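Side-chain contacts in ribonucleoside-diphosphate reductase (Pseudomonas aeruginosa, PDB 5IM3), which probably catalyses the reduction of ribonucleoside diphosphates to deoxyribonucleotides for DNA synthesis, and binds dATP as an allosteric effector: residues A[405-410]-A[511-516]; A[425-430]-A[461-466]; A[455-460]-A[518-523]; A[484-489]-A[579-584]. All coordinates share one frame; numbering follows the deposited sequence.

All four contacts lie in the barrel domain, around neighbouring parallel strands 401-405, 450-455 and 482-487 and the loops and helices packed about them. Contacts 1 and 3 are nearest, with centres about 8 Å apart; contact 4 lies about 9 Å from contact 1 and 11 Å from contact 3, while contact 2 stands 15 to 17 Å from all three. Along the chain, contact 2 is nested inside the loop closed by contact 1 and closes before contact 4 opens; contacts 1, 3 and 4 cross one another, and contact 3 also crosses contact 2. Hydrogen bonds His513-Glu455 and Asp514-His582 tie contact 1 to contacts 3 and 4, next to the dATP pocket lined by Arg410.

Contact 1. Residues A[405-410]-A[511-516]; sequences DWTPVR and DLHDLY. With DTP (2'-deoxyadenosine 5'-triphosphate), chain G.
A histidine-carboxylate pair, His513 and Asp405, joins two loops of the ribonucleotide reductase barrel domain, one following strand 401-405 and the other leading into helix 517-532. His513 NE2 donates to Asp405 OD2 at 2.5 Å, approaching on the syn side but 33° out of the carboxylate plane. That oxygen is also hydrogen-bonded to Thr377 OG1, while Asp405 OD1 accepts from Thr407 N at 3.0 Å, closing an Asx turn. The turn brings Thr407 over one face of the imidazole: its CB lies 3.7 Å from the His513 ring centroid in a CH-pi contact, and CG2, anti to the backbone N, reaches His513 ND1 at 3.3 Å. Pro408 CG touches His513 CD2 obliquely at 3.8 Å. With ND1 bonded to Glu455, the ring is gripped by carboxylates at both nitrogens, which fixes its rotation and would probably favour a protonated imidazole. The same loop runs on through Val409 and Arg410 into a dATP pocket completed by Lys397 and Val440 of the second subunit, consistent with the specificity site at the dimer interface of class I reductases. There Arg410 NE pairs with Asp380, DTP C5' sits 3.6 Å above the plane of the Arg410 guanidinium, and Arg410 NH2 donates to gamma-phosphate oxygen DTP O3G at 2.9 Å.

Contact 2. Residues A[425-430]-A[461-466]; sequences GVVPFL and IEEFLE
Val427 of helix 427-440 and Phe464 of the short helix 461-465 have the nearest CA atoms, 7.3 Å apart. Leu430 N bonds back to Val426 O and Leu465 N to Ile461 O, each one turn along its own segment. Between them, the fork of Val427 presses against the carboxylate of Glu463: CG2 lies 3.3 Å from Glu463 CD, and CG1 lies 3.4 Å from Glu463 OE2. The glutamate gets there fully stretched, its CG anti to the backbone N (chi1 -172°). A water joins the same two residues, accepting from Val427 N at 3.1 Å and donating to Glu463 OE1 at 3.1 Å, so a backbone N-H of this helix is linked to the carboxylate. These helices belong to successive beta-alpha-beta units of the alpha/beta barrel, leading into the parallel strands 450-455 and 482-487. Alongside, Leu430 and Phe464 meet at about a right angle, Leu430 CD1 standing at the ring edge 4.1 Å from Phe464 CE1. Phe464 also touches Thr483 of strand 482-487. Phe429 of helix 427-440 turns elsewhere, to a bound dATP and to Ala439 of the second subunit.

Contact 3. Residues A[455-460]-A[518-523]; sequences ETWHLD and KAFEER
Phe520 reaches from helix 517-532 to the pyrrole side of Trp457, and the two rings barely overlap. Their planes are 27° apart and the centroid of the five-membered ring lies 5.6 Å from that of Phe520, so the pair is slid well away from a full stack. Trp457 NE1 comes in at the phenyl edge, near its plane, 3.6 Å from Phe520 CE1, while Trp457 CD1 approaches Phe520 CZ at 3.7 Å. Glu455 arrives from the opposite direction to Phe520, its OE2 meeting Phe520 CE1 obliquely at 3.7 Å. The indole N-H turns to that oxygen: Trp457 NE1 donates to Glu455 OE2 in a weak bond, 2.7 Å long and bent to 142°. The stronger partner of OE2 is Lys566, in a salt bridge. Trp457 CG sits between the backbone N and the carbonyl carbon (chi1 51°), which swings the indole back alongside Glu455. A type I turn from Glu455 to His458, closed by His458 N to Glu455 O at 3.0 Å, carries the chain from the end of strand 450-455, at Glu455, past Trp457 toward helix 461-465, a beta-alpha connection of the alpha/beta barrel.

Contact 4. Residues A[484-489]-A[579-584]; sequences ANWIPD and GVVHSS
One face of the Trp486 indole is laid against the backbone of His582 and Ser583. Ser583 CA stands 3.6 Å from the centroid of the six-membered ring and 9° off its normal, a CH-pi contact almost straight above the ring centre, while His582 O hangs 3.5 Å above the indole plane toward the rim. Val581 O comes in obliquely, 3.4 Å from Trp486 CZ2, and Val581 CG1 touches Trp486 CH2 at 4.1 Å. Trp486 projects from strand 482-487, which runs parallel to strands 450-455 and 562-565 in the barrel sheet, and its CG is anti to the backbone N (chi1 -167°), sending the ring out toward the loop 579-584. Around it, the indole also touches Glu455, Thr564, Lys566 and Cys569, so it fills the join between sheet, helix 566-571 and loop. The loop is held in its own right: Ser583 OG donates to Ser584 O at 2.9 Å, in the carbonyl plane and on a lone pair. The His582 side chain starts away from Trp486, and its ring meets that of His513, with NE2 bonded to Asp514 and ND1 to Thr594. A water settles the buried indole N-H, accepting from Trp486 NE1 at 3.1 Å and donating to Val581 O at 2.9 Å. The loop thus grips the tryptophan mainly through main-chain atoms, by dispersion and a polarised C-H over the ring, and its one polar link to the indole nitrogen is made through water.

Contact 1. Residues A[405-410]-A[511-516]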
# COMPACT_ATOMS: atom_id res chain seq x y z
N ASP A 405 39.57 -8.72 -5.30
CA ASP A 405 39.28 -7.98 -6.52
C ASP A 405 38.91 -8.97 -7.63
O ASP A 405 39.77 -9.67 -8.16
CB ASP A 405 40.48 -7.14 -6.93
CG ASP A 405 40.42 -6.71 -8.39
OD1 ASP A 405 39.31 -6.41 -8.87
OD2 ASP A 405 41.48 -6.68 -9.05
N TRP A 406 37.62 -9.02 -7.98
CA TRP A 406 37.13 -9.93 -9.00
C TRP A 406 36.93 -9.26 -10.35
O TRP A 406 36.49 -9.92 -11.30
CB TRP A 406 35.82 -10.57 -8.53
CG TRP A 406 36.10 -11.70 -7.60
CD1 TRP A 406 36.30 -11.62 -6.25
CD2 TRP A 406 36.25 -13.08 -7.95
NE1 TRP A 406 36.56 -12.87 -5.74
CE2 TRP A 406 36.53 -13.78 -6.76
CE3 TRP A 406 36.17 -13.78 -9.15
CZ2 TRP A 406 36.73 -15.16 -6.74
CZ3 TRP A 406 36.37 -15.15 -9.13
CH2 TRP A 406 36.65 -15.82 -7.93
N THR A 407 37.27 -7.98 -10.47
CA THR A 407 37.06 -7.26 -11.72
C THR A 407 37.72 -7.92 -12.93
O THR A 407 37.11 -7.90 -14.01
CB THR A 407 37.55 -5.82 -11.55
OG1 THR A 407 36.73 -5.15 -10.58
CG2 THR A 407 37.50 -5.05 -12.87
N PRO A 408 38.94 -8.48 -12.84
CA PRO A 408 39.59 -8.99 -14.07
C PRO A 408 38.86 -10.15 -14.72
O PRO A 408 39.12 -10.43 -15.90
CB PRO A 408 40.99 -9.40 -13.58
CG PRO A 408 41.19 -8.65 -12.30
CD PRO A 408 39.84 -8.54 -11.68
N VAL A 409 37.98 -10.84 -14.00
CA VAL A 409 37.37 -12.07 -14.50
C VAL A 409 36.26 -11.73 -15.48
O VAL A 409 35.37 -10.93 -15.17
CB VAL A 409 36.86 -12.93 -13.33
CG1 VAL A 409 36.13 -14.17 -13.83
CG2 VAL A 409 38.01 -13.32 -12.43
N ARG A 410 36.29 -12.35 -16.66
CA ARG A 410 35.41 -11.96 -17.76
C ARG A 410 33.95 -12.26 -17.45
O ARG A 410 33.62 -13.19 -16.70
CB ARG A 410 35.83 -12.67 -19.05
CG ARG A 410 35.75 -14.19 -19.01
CD ARG A 410 36.39 -14.79 -20.25
NE ARG A 410 37.81 -14.49 -20.33
CZ ARG A 410 38.65 -15.02 -21.22
NH1 ARG A 410 38.21 -15.88 -22.12
NH2 ARG A 410 39.93 -14.68 -21.19
N ASP A 511 42.90 -3.65 -20.10
CA ASP A 511 43.79 -2.63 -19.56
C ASP A 511 43.08 -1.63 -18.65
O ASP A 511 43.75 -0.89 -17.93
CB ASP A 511 44.49 -1.89 -20.70
CG ASP A 511 43.52 -1.39 -21.76
OD1 ASP A 511 42.55 -2.11 -22.07
OD2 ASP A 511 43.73 -0.27 -22.29
N LEU A 512 41.74 -1.61 -18.64
CA LEU A 512 41.01 -0.58 -17.89
C LEU A 512 41.21 -0.74 -16.39
O LEU A 512 41.43 0.25 -15.68
CB LEU A 512 39.52 -0.64 -18.22
CG LEU A 512 39.02 -0.02 -19.53
CD1 LEU A 512 37.50 -0.05 -19.56
CD2 LEU A 512 39.53 1.41 -19.71
N HIS A 513 41.10 -1.96 -15.88
CA HIS A 513 41.13 -2.17 -14.44
C HIS A 513 42.41 -1.61 -13.82
O HIS A 513 42.38 -1.06 -12.71
CB HIS A 513 40.99 -3.66 -14.13
CG HIS A 513 40.94 -3.98 -12.67
ND1 HIS A 513 40.11 -3.32 -11.79
CD2 HIS A 513 41.62 -4.89 -11.94
CE1 HIS A 513 40.28 -3.81 -10.57
NE2 HIS A 513 41.20 -4.76 -10.64
N ASP A 514 43.54 -1.74 -14.52
CA ASP A 514 44.81 -1.24 -13.99
C ASP A 514 45.01 0.25 -14.22
O ASP A 514 45.85 0.86 -13.54
CB ASP A 514 45.99 -2.00 -14.61
CG ASP A 514 46.17 -3.38 -14.01
OD1 ASP A 514 45.63 -3.64 -12.92
OD2 ASP A 514 46.86 -4.21 -14.63
N LEU A 515 44.28 0.85 -15.15
CA LEU A 515 44.38 2.29 -15.36
C LEU A 515 43.53 3.04 -14.33
O LEU A 515 42.62 2.48 -13.71
CB LEU A 515 43.94 2.66 -16.77
CG LEU A 515 44.78 2.13 -17.94
CD1 LEU A 515 44.11 2.47 -19.26
CD2 LEU A 515 46.19 2.69 -17.90
N TYR A 516 43.85 4.32 -14.14
CA TYR A 516 43.11 5.17 -13.22
C TYR A 516 43.35 6.62 -13.60
O TYR A 516 44.26 6.94 -14.36
CB TYR A 516 43.51 4.90 -11.76
CG TYR A 516 44.99 5.06 -11.48
CD1 TYR A 516 45.53 6.30 -11.16
CD2 TYR A 516 45.84 3.96 -11.54
CE1 TYR A 516 46.88 6.44 -10.89
CE2 TYR A 516 47.20 4.10 -11.28
CZ TYR A 516 47.71 5.34 -10.96
OH TYR A 516 49.05 5.48 -10.70
PG DTP G . 42.07 -17.36 -23.13
O1G DTP G . 40.70 -17.59 -23.64
O2G DTP G . 43.01 -16.73 -24.15
O3G DTP G . 42.09 -16.49 -21.87
PB DTP G . 43.15 -19.26 -21.23
O1B DTP G . 43.60 -18.12 -20.41
O2B DTP G . 44.23 -20.33 -21.33
O3B DTP G . 42.77 -18.73 -22.69
PA DTP G . 41.37 -19.82 -19.12
O1A DTP G . 42.36 -18.95 -18.51
O2A DTP G . 41.46 -21.18 -18.45
O3A DTP G . 41.83 -19.93 -20.63
O5' DTP G . 39.93 -19.21 -18.93
C5' DTP G . 39.65 -17.81 -19.16
C4' DTP G . 38.33 -17.45 -18.53
O4' DTP G . 37.32 -18.40 -18.94
C3' DTP G . 38.32 -17.42 -17.00
O3' DTP G . 37.56 -16.31 -16.53
C2' DTP G . 37.64 -18.73 -16.63
C1' DTP G . 36.70 -18.98 -17.80
N9 DTP G . 36.47 -20.39 -18.09
C8 DTP G . 37.31 -21.21 -18.79
N7 DTP G . 36.90 -22.46 -18.86
C5 DTP G . 35.70 -22.45 -18.16
C6 DTP G . 34.76 -23.45 -17.88
N6 DTP G . 34.88 -24.72 -18.28
N1 DTP G . 33.66 -23.10 -17.16
C2 DTP G . 33.53 -21.83 -16.77
N3 DTP G . 34.35 -20.80 -16.97
C4 DTP G . 35.43 -21.18 -17.68

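Contact 2. Residues A[425-430]-A[461-466]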
# COMPACT_ATOMS: atom_id res chain seq x y z
N GLY A 425 30.10 -15.62 -16.35
CA GLY A 425 30.48 -14.50 -15.53
C GLY A 425 31.03 -14.89 -14.18
O GLY A 425 31.35 -16.05 -13.90
N VAL A 426 31.13 -13.88 -13.32
CA VAL A 426 31.86 -14.04 -12.07
C VAL A 426 31.00 -14.70 -10.99
O VAL A 426 31.54 -15.32 -10.07
CB VAL A 426 32.39 -12.68 -11.59
CG1 VAL A 426 33.28 -12.05 -12.65
CG2 VAL A 426 31.24 -11.73 -11.24
N VAL A 427 29.68 -14.58 -11.08
CA VAL A 427 28.83 -14.99 -9.96
C VAL A 427 28.95 -16.48 -9.65
O VAL A 427 29.02 -16.84 -8.47
CB VAL A 427 27.38 -14.54 -10.20
CG1 VAL A 427 26.44 -15.14 -9.16
CG2 VAL A 427 27.32 -13.02 -10.12
N PRO A 428 28.99 -17.39 -10.62
CA PRO A 428 29.17 -18.81 -10.26
C PRO A 428 30.46 -19.07 -9.51
O PRO A 428 30.51 -19.99 -8.68
CB PRO A 428 29.16 -19.53 -11.61
CG PRO A 428 28.37 -18.65 -12.49
CD PRO A 428 28.69 -17.24 -12.06
N PHE A 429 31.52 -18.30 -9.79
CA PHE A 429 32.74 -18.41 -9.01
C PHE A 429 32.59 -17.79 -7.63
O PHE A 429 33.10 -18.31 -6.64
CB PHE A 429 33.89 -17.79 -9.78
CG PHE A 429 34.21 -18.51 -11.06
CD1 PHE A 429 34.54 -19.84 -11.04
CD2 PHE A 429 34.17 -17.86 -12.28
CE1 PHE A 429 34.82 -20.52 -12.21
CE2 PHE A 429 34.45 -18.53 -13.45
CZ PHE A 429 34.78 -19.86 -13.41
N LEU A 430 31.88 -16.66 -7.53
CA LEU A 430 31.64 -16.07 -6.22
C LEU A 430 30.86 -17.02 -5.33
O LEU A 430 31.02 -17.00 -4.11
CB LEU A 430 30.91 -14.74 -6.36
CG LEU A 430 31.75 -13.66 -7.02
CD1 LEU A 430 30.91 -12.40 -7.22
CD2 LEU A 430 32.98 -13.35 -6.18
N ILE A 461 27.84 -6.32 -13.36
CA ILE A 461 27.63 -5.44 -12.21
C ILE A 461 26.19 -5.52 -11.72
O ILE A 461 25.94 -5.50 -10.51
CB ILE A 461 28.04 -3.99 -12.54
CG1 ILE A 461 27.98 -3.12 -11.28
CG2 ILE A 461 27.13 -3.40 -13.62
CD1 ILE A 461 28.96 -3.54 -10.20
N GLU A 462 25.22 -5.61 -12.64
CA GLU A 462 23.82 -5.59 -12.23
C GLU A 462 23.47 -6.81 -11.40
O GLU A 462 22.79 -6.69 -10.36
CB GLU A 462 22.92 -5.49 -13.47
CG GLU A 462 23.03 -4.15 -14.19
CD GLU A 462 22.30 -4.14 -15.52
OE1 GLU A 462 22.48 -5.09 -16.31
OE2 GLU A 462 21.54 -3.17 -15.77
N GLU A 463 23.90 -8.00 -11.82
CA GLU A 463 23.73 -9.17 -10.98
C GLU A 463 24.50 -9.02 -9.67
O GLU A 463 24.03 -9.48 -8.62
CB GLU A 463 24.20 -10.43 -11.73
CG GLU A 463 23.89 -11.75 -11.04
CD GLU A 463 24.44 -12.95 -11.79
OE1 GLU A 463 25.22 -12.76 -12.75
OE2 GLU A 463 24.09 -14.10 -11.43
N PHE A 464 25.66 -8.36 -9.71
CA PHE A 464 26.48 -8.18 -8.51
C PHE A 464 25.74 -7.40 -7.43
O PHE A 464 25.81 -7.75 -6.25
CB PHE A 464 27.78 -7.47 -8.89
CG PHE A 464 28.80 -7.39 -7.79
CD1 PHE A 464 29.61 -8.47 -7.48
CD2 PHE A 464 28.99 -6.20 -7.09
CE1 PHE A 464 30.57 -8.38 -6.48
CE2 PHE A 464 29.95 -6.11 -6.09
CZ PHE A 464 30.74 -7.20 -5.79
N LEU A 465 25.03 -6.34 -7.82
CA LEU A 465 24.35 -5.50 -6.84
C LEU A 465 23.29 -6.25 -6.06
O LEU A 465 22.92 -5.81 -4.97
CB LEU A 465 23.71 -4.29 -7.53
CG LEU A 465 24.62 -3.40 -8.38
CD1 LEU A 465 23.83 -2.25 -8.97
CD2 LEU A 465 25.79 -2.88 -7.58
N GLU A 466 22.79 -7.37 -6.58
CA GLU A 466 21.66 -8.06 -5.98
C GLU A 466 22.05 -9.31 -5.22
O GLU A 466 21.18 -10.04 -4.74
CB GLU A 466 20.64 -8.43 -7.06
CG GLU A 466 20.16 -7.26 -7.89
CD GLU A 466 18.84 -7.55 -8.58
OE1 GLU A 466 18.19 -6.59 -9.06
OE2 GLU A 466 18.44 -8.73 -8.64
O HOH W 1 27.98 -13.80 -13.53

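Contact 3. Residues A[455-460]-A[518-523]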
# COMPACT_ATOMS: atom_id res chain seq x y z
N GLU A 455 34.31 -3.60 -10.34
CA GLU A 455 34.32 -2.27 -10.90
C GLU A 455 33.02 -2.00 -11.66
O GLU A 455 32.38 -2.92 -12.18
CB GLU A 455 35.53 -2.09 -11.82
CG GLU A 455 35.96 -0.65 -12.04
CD GLU A 455 37.39 -0.53 -12.52
OE1 GLU A 455 38.23 -1.37 -12.11
OE2 GLU A 455 37.69 0.40 -13.29
N THR A 456 32.63 -0.72 -11.72
CA THR A 456 31.26 -0.35 -12.06
C THR A 456 30.91 -0.51 -13.54
O THR A 456 29.72 -0.54 -13.88
CB THR A 456 30.99 1.10 -11.63
OG1 THR A 456 31.50 1.31 -10.31
CG2 THR A 456 29.49 1.38 -11.62
N TRP A 457 31.90 -0.62 -14.42
CA TRP A 457 31.64 -0.90 -15.83
C TRP A 457 31.60 -2.39 -16.14
O TRP A 457 31.31 -2.77 -17.28
CB TRP A 457 32.70 -0.22 -16.72
CG TRP A 457 34.12 -0.51 -16.32
CD1 TRP A 457 34.96 0.32 -15.64
CD2 TRP A 457 34.86 -1.70 -16.59
NE1 TRP A 457 36.18 -0.28 -15.47
CE2 TRP A 457 36.15 -1.52 -16.03
CE3 TRP A 457 34.57 -2.91 -17.23
CZ2 TRP A 457 37.14 -2.50 -16.11
CZ3 TRP A 457 35.56 -3.88 -17.30
CH2 TRP A 457 36.83 -3.67 -16.75
N HIS A 458 31.87 -3.24 -15.15
CA HIS A 458 31.88 -4.68 -15.38
C HIS A 458 30.49 -5.16 -15.80
O HIS A 458 29.48 -4.78 -15.20
CB HIS A 458 32.33 -5.40 -14.11
CG HIS A 458 32.75 -6.82 -14.32
ND1 HIS A 458 31.84 -7.85 -14.48
CD2 HIS A 458 33.97 -7.39 -14.37
CE1 HIS A 458 32.49 -8.99 -14.63
NE2 HIS A 458 33.79 -8.74 -14.56
N LEU A 459 30.45 -6.01 -16.82
CA LEU A 459 29.17 -6.40 -17.40
C LEU A 459 28.30 -7.21 -16.45
O LEU A 459 27.08 -7.28 -16.65
CB LEU A 459 29.40 -7.19 -18.69
CG LEU A 459 28.90 -6.48 -19.95
CD1 LEU A 459 29.26 -7.29 -21.17
CD2 LEU A 459 27.40 -6.25 -19.88
N ASP A 460 28.88 -7.80 -15.41
CA ASP A 460 28.10 -8.53 -14.41
C ASP A 460 27.65 -7.63 -13.26
O ASP A 460 27.10 -8.15 -12.28
CB ASP A 460 28.90 -9.71 -13.87
CG ASP A 460 29.17 -10.78 -14.92
OD1 ASP A 460 28.37 -10.90 -15.88
OD2 ASP A 460 30.18 -11.50 -14.79
N LYS A 518 43.09 10.30 -15.23
CA LYS A 518 42.91 10.74 -16.61
C LYS A 518 43.18 9.60 -17.59
O LYS A 518 42.46 9.46 -18.59
CB LYS A 518 43.84 11.91 -16.91
CG LYS A 518 43.28 13.27 -16.52
CD LYS A 518 44.11 14.39 -17.14
CE LYS A 518 43.40 15.73 -17.00
NZ LYS A 518 43.12 16.07 -15.58
N ALA A 519 44.20 8.80 -17.33
CA ALA A 519 44.52 7.69 -18.23
C ALA A 519 43.33 6.76 -18.40
O ALA A 519 43.03 6.32 -19.52
CB ALA A 519 45.73 6.92 -17.69
N PHE A 520 42.62 6.45 -17.31
CA PHE A 520 41.45 5.59 -17.42
C PHE A 520 40.35 6.25 -18.24
O PHE A 520 39.74 5.61 -19.10
CB PHE A 520 40.92 5.22 -16.04
CG PHE A 520 39.56 4.58 -16.06
CD1 PHE A 520 39.42 3.21 -16.21
CD2 PHE A 520 38.41 5.35 -15.95
CE1 PHE A 520 38.17 2.63 -16.24
CE2 PHE A 520 37.16 4.77 -15.98
CZ PHE A 520 37.04 3.40 -16.13
N GLU A 521 40.08 7.54 -17.98
CA GLU A 521 38.95 8.20 -18.61
C GLU A 521 39.15 8.35 -20.11
O GLU A 521 38.20 8.22 -20.89
CB GLU A 521 38.71 9.56 -17.96
CG GLU A 521 38.46 9.47 -16.46
CD GLU A 521 37.92 10.75 -15.86
OE1 GLU A 521 37.70 11.72 -16.62
OE2 GLU A 521 37.72 10.79 -14.63
N GLU A 522 40.39 8.61 -20.54
CA GLU A 522 40.68 8.65 -21.97
C GLU A 522 40.49 7.28 -22.59
O GLU A 522 39.81 7.13 -23.62
CB GLU A 522 42.11 9.15 -22.19
CG GLU A 522 42.62 8.98 -23.61
CD GLU A 522 44.01 9.53 -23.81
OE1 GLU A 522 44.49 10.28 -22.92
OE2 GLU A 522 44.63 9.22 -24.85
N ARG A 523 41.09 6.25 -21.99
CA ARG A 523 40.99 4.90 -22.54
C ARG A 523 39.55 4.40 -22.49
O ARG A 523 39.10 3.71 -23.41
CB ARG A 523 41.92 3.95 -21.79
CG ARG A 523 42.09 2.58 -22.43
CD ARG A 523 42.68 2.68 -23.83
NE ARG A 523 42.94 1.37 -24.41
CZ ARG A 523 43.28 1.19 -25.69
NH1 ARG A 523 43.40 2.22 -26.50
NH2 ARG A 523 43.50 -0.04 -26.14

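Contact 4. Residues A[484-489]-A[579-584]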
# COMPACT_ATOMS: atom_id res chain seq x y z
N ALA A 484 31.40 -5.11 -2.50
CA ALA A 484 31.67 -3.67 -2.53
C ALA A 484 31.85 -3.20 -3.96
O ALA A 484 32.40 -3.92 -4.79
CB ALA A 484 32.92 -3.32 -1.71
N ASN A 485 31.36 -1.99 -4.24
CA ASN A 485 31.58 -1.35 -5.53
C ASN A 485 32.96 -0.71 -5.58
O ASN A 485 33.38 -0.03 -4.64
CB ASN A 485 30.52 -0.29 -5.79
CG ASN A 485 29.15 -0.88 -6.05
OD1 ASN A 485 28.21 -0.67 -5.28
ND2 ASN A 485 29.01 -1.60 -7.16
N TRP A 486 33.66 -0.92 -6.69
CA TRP A 486 34.94 -0.28 -6.99
C TRP A 486 34.66 0.77 -8.07
O TRP A 486 34.65 0.47 -9.26
CB TRP A 486 35.96 -1.33 -7.43
CG TRP A 486 37.39 -0.87 -7.49
CD1 TRP A 486 38.21 -0.89 -8.58
CD2 TRP A 486 38.18 -0.36 -6.41
NE1 TRP A 486 39.45 -0.41 -8.25
CE2 TRP A 486 39.46 -0.08 -6.92
CE3 TRP A 486 37.92 -0.11 -5.06
CZ2 TRP A 486 40.48 0.44 -6.13
CZ3 TRP A 486 38.94 0.41 -4.27
CH2 TRP A 486 40.20 0.68 -4.81
N ILE A 487 34.41 2.01 -7.64
CA ILE A 487 33.74 3.01 -8.47
C ILE A 487 34.79 3.95 -9.06
O ILE A 487 35.50 4.61 -8.29
CB ILE A 487 32.70 3.80 -7.67
CG1 ILE A 487 31.73 2.85 -6.96
CG2 ILE A 487 31.93 4.74 -8.60
CD1 ILE A 487 30.83 3.53 -5.96
N PRO A 488 34.91 4.05 -10.38
CA PRO A 488 35.79 5.07 -10.96
C PRO A 488 35.16 6.45 -10.88
O PRO A 488 33.94 6.61 -10.88
CB PRO A 488 35.94 4.63 -12.43
CG PRO A 488 35.37 3.24 -12.50
CD PRO A 488 34.36 3.15 -11.41
N ASP A 489 36.03 7.47 -10.81
CA ASP A 489 35.55 8.85 -10.78
C ASP A 489 34.64 9.14 -11.97
O ASP A 489 33.66 9.89 -11.84
CB ASP A 489 36.74 9.82 -10.78
CG ASP A 489 37.33 10.02 -9.40
OD1 ASP A 489 36.94 9.28 -8.46
OD2 ASP A 489 38.19 10.91 -9.24
N GLY A 579 53.00 -0.66 -8.61
CA GLY A 579 51.79 -1.45 -8.64
C GLY A 579 50.55 -0.58 -8.68
O GLY A 579 50.63 0.64 -8.81
N VAL A 580 49.41 -1.25 -8.54
CA VAL A 580 48.09 -0.63 -8.64
C VAL A 580 47.23 -1.15 -7.50
O VAL A 580 47.32 -2.33 -7.13
CB VAL A 580 47.43 -0.93 -10.01
CG1 VAL A 580 45.96 -0.51 -10.02
CG2 VAL A 580 48.19 -0.24 -11.14
N VAL A 581 46.41 -0.28 -6.92
CA VAL A 581 45.43 -0.68 -5.92
C VAL A 581 44.20 -1.21 -6.65
O VAL A 581 43.52 -0.47 -7.37
CB VAL A 581 45.06 0.48 -4.99
CG1 VAL A 581 44.15 -0.01 -3.87
CG2 VAL A 581 46.31 1.13 -4.43
N HIS A 582 43.90 -2.49 -6.45
CA HIS A 582 42.84 -3.16 -7.18
C HIS A 582 41.54 -3.24 -6.40
O HIS A 582 40.49 -3.51 -6.99
CB HIS A 582 43.28 -4.58 -7.57
CG HIS A 582 44.34 -4.60 -8.63
ND1 HIS A 582 45.53 -5.27 -8.47
CD2 HIS A 582 44.38 -4.05 -9.86
CE1 HIS A 582 46.27 -5.12 -9.56
NE2 HIS A 582 45.59 -4.39 -10.42
N SER A 583 41.58 -3.00 -5.09
CA SER A 583 40.39 -2.92 -4.27
C SER A 583 40.82 -2.47 -2.88
O SER A 583 42.00 -2.22 -2.62
CB SER A 583 39.65 -4.26 -4.21
OG SER A 583 40.29 -5.18 -3.35
N SER A 584 39.85 -2.38 -1.98
CA SER A 584 40.13 -2.20 -0.57
C SER A 584 39.96 -3.56 0.12
O SER A 584 39.93 -4.60 -0.54
CB SER A 584 39.22 -1.11 0.00
OG SER A 584 39.62 -0.76 1.31
O HOH W 2 42.02 -0.91 -9.85